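Local coordinates for triosephosphate isomerase (Trichomonas vaginalis, PDB 4O4V), which probably catalyses the interconversion of D-glyceraldehyde 3-phosphate and dihydroxyacetone phosphate in glycolysis and gluconeogenesis, working as a homodimer, at residues 166-169 with 170-173; 230-233 with 234-237. All coordinates share one frame; numbering follows the deposited sequence.

Contact 1 (166-169 with 170-173); sequences EPIW and AIGT
Loop 6, the mobile lid of triosephosphate isomerases, starts here by winding P167 onto A170 and I168 onto I171 in two overlapping turns of 3-10 type. The amide of A170 reaches P167 O at 2.8 Å, and the next amide, I171 N, reaches I168 O at 3.0 Å. A water joins I168 O to I171 O, donating to both carbonyls.

The indole of W169 folds back under this coil. Its CG is wedged between the backbone N and the carbonyl carbon (chi1 59°), which brings one ring face beneath A170. There A170 CB makes a CH-pi contact, 4.1 Å from the centroid of the six-membered ring of W169, while NE1 at the other end of the indole bonds to Y165 OH.

As in its relatives, this lid probably closes over bound substrate, and it lies between strand 161-165 and helix 179-197. Further along it, T173 OG1 donates to W169 O at 2.7 Å and is also bonded to K175 N. On the other side of the coil, I171 CD1 lies 4.4 Å from I168 CG1, a loose apolar contact, and I168 itself packs on S95 and D99 of helix 95-99.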
loop_
_atom_site.group_PDB
_atom_site.type_symbol
_atom_site.label_atom_id
_atom_site.label_comp_id
_atom_site.label_asym_id
_atom_site.label_seq_id
_atom_site.Cartn_x
_atom_site.Cartn_y
_atom_site.Cartn_z
ATOM N N GLU A 166 -6.037 -1.714 -20.834
ATOM C CA GLU A 166 -6.011 -3.099 -20.340
ATOM C C GLU A 166 -7.268 -3.801 -20.836
ATOM O O GLU A 166 -8.378 -3.444 -20.439
ATOM C CB GLU A 166 -6.012 -3.139 -18.810
ATOM C CG GLU A 166 -4.818 -2.491 -18.179
ATOM C CD GLU A 166 -4.896 -2.705 -16.668
ATOM O OE1 GLU A 166 -4.619 -3.869 -16.190
ATOM O OE2 GLU A 166 -5.441 -1.840 -15.981
ATOM N N PRO A 167 -7.115 -4.837 -21.670
ATOM C CA PRO A 167 -8.274 -5.603 -22.101
ATOM C C PRO A 167 -8.691 -6.571 -20.985
ATOM O O PRO A 167 -8.356 -7.766 -21.021
ATOM C CB PRO A 167 -7.743 -6.317 -23.345
ATOM C CG PRO A 167 -6.322 -6.543 -23.071
ATOM C CD PRO A 167 -5.869 -5.288 -22.320
ATOM N N ILE A 168 -9.414 -6.088 -20.009
ATOM C CA ILE A 168 -9.733 -6.876 -18.827
ATOM C C ILE A 168 -10.592 -8.078 -19.232
ATOM O O ILE A 168 -10.491 -9.168 -18.623
ATOM C CB ILE A 168 -10.393 -6.007 -17.746
ATOM C CG1 ILE A 168 -9.444 -4.895 -17.286
ATOM C CG2 ILE A 168 -10.821 -6.880 -16.531
ATOM C CD1 ILE A 168 -10.103 -3.836 -16.416
ATOM N N TRP A 169 -11.372 -7.928 -20.283
ATOM C CA TRP A 169 -12.150 -9.004 -20.869
ATOM C C TRP A 169 -11.327 -10.179 -21.345
ATOM O O TRP A 169 -11.931 -11.222 -21.660
ATOM C CB TRP A 169 -12.927 -8.423 -22.056
ATOM C CG TRP A 169 -12.107 -7.811 -23.122
ATOM C CD1 TRP A 169 -11.709 -6.500 -23.217
ATOM C CD2 TRP A 169 -11.603 -8.451 -24.286
ATOM N NE1 TRP A 169 -10.978 -6.308 -24.347
ATOM C CE2 TRP A 169 -10.922 -7.483 -25.044
ATOM C CE3 TRP A 169 -11.677 -9.764 -24.783
ATOM C CZ2 TRP A 169 -10.333 -7.773 -26.252
ATOM C CZ3 TRP A 169 -11.083 -10.038 -25.981
ATOM C CH2 TRP A 169 -10.434 -9.058 -26.702
ATOM N N ALA A 170 -10.019 -10.019 -21.452
ATOM C CA ALA A 170 -9.111 -11.076 -21.874
ATOM C C ALA A 170 -8.238 -11.581 -20.722
ATOM O O ALA A 170 -7.307 -12.360 -20.984
ATOM C CB ALA A 170 -8.272 -10.643 -23.052
ATOM N N ILE A 171 -8.547 -11.231 -19.489
ATOM C CA ILE A 171 -7.782 -11.696 -18.317
ATOM C C ILE A 171 -8.571 -12.694 -17.557
ATOM O O ILE A 171 -9.544 -12.388 -16.877
ATOM C CB ILE A 171 -7.491 -10.553 -17.304
ATOM C CG1 ILE A 171 -6.757 -9.447 -18.015
ATOM C CG2 ILE A 171 -6.663 -11.073 -16.132
ATOM C CD1 ILE A 171 -6.486 -8.212 -17.151
ATOM N N GLY A 172 -8.163 -13.954 -17.658
ATOM C CA GLY A 172 -8.799 -14.990 -16.890
ATOM C C GLY A 172 -10.226 -15.287 -17.289
ATOM O O GLY A 172 -11.008 -15.768 -16.490
ATOM N N THR A 173 -10.567 -15.025 -18.549
ATOM C CA THR A 173 -11.928 -15.205 -19.030
ATOM C C THR A 173 -12.057 -16.347 -20.042
ATOM O O THR A 173 -13.150 -16.693 -20.416
ATOM C CB THR A 173 -12.399 -13.940 -19.739
ATOM O OG1 THR A 173 -11.473 -13.729 -20.779
ATOM C CG2 THR A 173 -12.484 -12.741 -18.781
HETATM O O HOH W 1 -11.507 -10.315 -16.207
#

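Contact 2 (230-233 with 234-237); sequences FLVG and GASL
S236 folds back on V232, the last residue of strand 229-232, and on G233 just after it. CB comes first, 3.1 Å from G233 O. OG then lies beside its own backbone N and anti to the carbonyl carbon (chi1 -55°), which turns the hydroxyl to the G233 carbonyl that the S236 amide also uses. In this conformer, one of two modelled, OG is 2.8 Å from G233 O and 2.8 Å from V232 O; its one proton could go to either oxygen, and the bond is not settled. The backbone bond is unambiguous: S236 N donates to G233 O at 2.9 Å with an N-H...O angle of 151°.

That bond opens a short 3-10 turn, continued by L237 N to G234 O. It belongs to loop 8 of the TIM barrel, whose paired glycines, G233 and G234 here, offer main-chain amides to the substrate phosphate in relatives; the same role is likely in this enzyme. G233 makes the bend from strand to turn with psi at -116°, in a backbone region favoured chiefly by glycine.

V232 presses against the turn from the strand side. Its CG1, anti to the backbone N, passes 3.6 Å from S236 N and then meets A235 CB at 3.8 Å, while V232 CB is 3.5 Å from S236 OG. The methyl contact between V232 and A235 carries on into the layer between barrel and outer helices: both touch I244 of helix 240-246, V232 also F241, and on the strand side V6. Behind the turn, backbone bonds from V232 to G7 and N9 of strand 5-9 hold the last barrel strand to the first.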
loop_
_atom_site.group_PDB
_atom_site.type_symbol
_atom_site.label_atom_id
_atom_site.label_comp_id
_atom_site.label_asym_id
_atom_site.label_seq_id
_atom_site.Cartn_x
_atom_site.Cartn_y
_atom_site.Cartn_z
ATOM N N PHE A 230 3.921 -0.222 -24.216
ATOM C CA PHE A 230 3.369 -1.305 -23.423
ATOM C C PHE A 230 3.451 -1.020 -21.947
ATOM O O PHE A 230 4.437 -0.399 -21.487
ATOM C CB PHE A 230 4.123 -2.620 -23.686
ATOM C CG PHE A 230 4.115 -3.013 -25.129
ATOM C CD1 PHE A 230 2.923 -3.340 -25.739
ATOM C CD2 PHE A 230 5.269 -3.047 -25.897
ATOM C CE1 PHE A 230 2.875 -3.684 -27.065
ATOM C CE2 PHE A 230 5.210 -3.385 -27.216
ATOM C CZ PHE A 230 4.026 -3.724 -27.805
ATOM N N LEU A 231 2.471 -1.498 -21.195
ATOM C CA LEU A 231 2.600 -1.682 -19.749
ATOM C C LEU A 231 2.631 -3.186 -19.565
ATOM O O LEU A 231 1.621 -3.877 -19.725
ATOM C CB LEU A 231 1.433 -1.033 -18.985
ATOM C CG LEU A 231 1.606 -1.100 -17.456
ATOM C CD1 LEU A 231 2.850 -0.393 -16.985
ATOM C CD2 LEU A 231 0.367 -0.536 -16.754
ATOM N N VAL A 232 3.820 -3.716 -19.318
ATOM C CA VAL A 232 4.104 -5.153 -19.358
ATOM C C VAL A 232 3.853 -5.745 -18.004
ATOM O O VAL A 232 4.267 -5.182 -16.981
ATOM C CB VAL A 232 5.575 -5.379 -19.752
ATOM C CG1 VAL A 232 5.902 -6.861 -19.872
ATOM C CG2 VAL A 232 5.912 -4.682 -21.055
ATOM N N GLY A 233 3.242 -6.910 -17.975
ATOM C CA GLY A 233 3.027 -7.682 -16.761
ATOM C C GLY A 233 4.165 -8.641 -16.481
ATOM O O GLY A 233 5.314 -8.241 -16.265
ATOM N N GLY A 234 3.881 -9.934 -16.501
ATOM C CA GLY A 234 4.820 -10.942 -16.070
ATOM C C GLY A 234 6.155 -10.966 -16.782
ATOM O O GLY A 234 7.159 -11.307 -16.171
ATOM N N ALA A 235 6.194 -10.616 -18.066
ATOM C CA ALA A 235 7.464 -10.580 -18.772
ATOM C C ALA A 235 8.444 -9.551 -18.210
ATOM O O ALA A 235 9.628 -9.609 -18.498
ATOM C CB ALA A 235 7.273 -10.421 -20.255
ATOM N N SER A 236 7.935 -8.589 -17.445
ATOM C CA SER A 236 8.757 -7.603 -16.733
ATOM C C SER A 236 9.830 -8.237 -15.859
ATOM O O SER A 236 10.903 -7.672 -15.664
ATOM C CB SER A 236 7.898 -6.651 -15.866
ATOM O OG SER A 236 6.890 -5.998 -16.607
ATOM N N LEU A 237 9.527 -9.413 -15.320
ATOM C CA LEU A 237 10.353 -10.115 -14.355
ATOM C C LEU A 237 11.319 -11.066 -15.053
ATOM O O LEU A 237 12.033 -11.811 -14.389
ATOM C CB LEU A 237 9.447 -10.939 -13.418
ATOM C CG LEU A 237 8.397 -10.127 -12.651
ATOM C CD1 LEU A 237 7.440 -11.039 -11.904
ATOM C CD2 LEU A 237 9.066 -9.178 -11.679
#

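Going from the N terminus, the chain leaves strand 161-165, the sixth of the barrel, and at once coils through contact 1, entering the lid loop that leads to helix 179-197. It then passes through strand 207-209 and helix 218-222 before strand 229-232, the eighth, runs out into contact 2 and on to helix 240-246. Each contact is a turn just past the C-terminal end of a barrel strand, where this fold carries its active site. Contact 1 lies against helix 95-99, while contact 2 joins the end of strand 229-232 to helix 240-246 and strand 5-9. They follow in series, neither nested nor crossed, with centres 15 Å apart and nearest atoms about 6 Å apart.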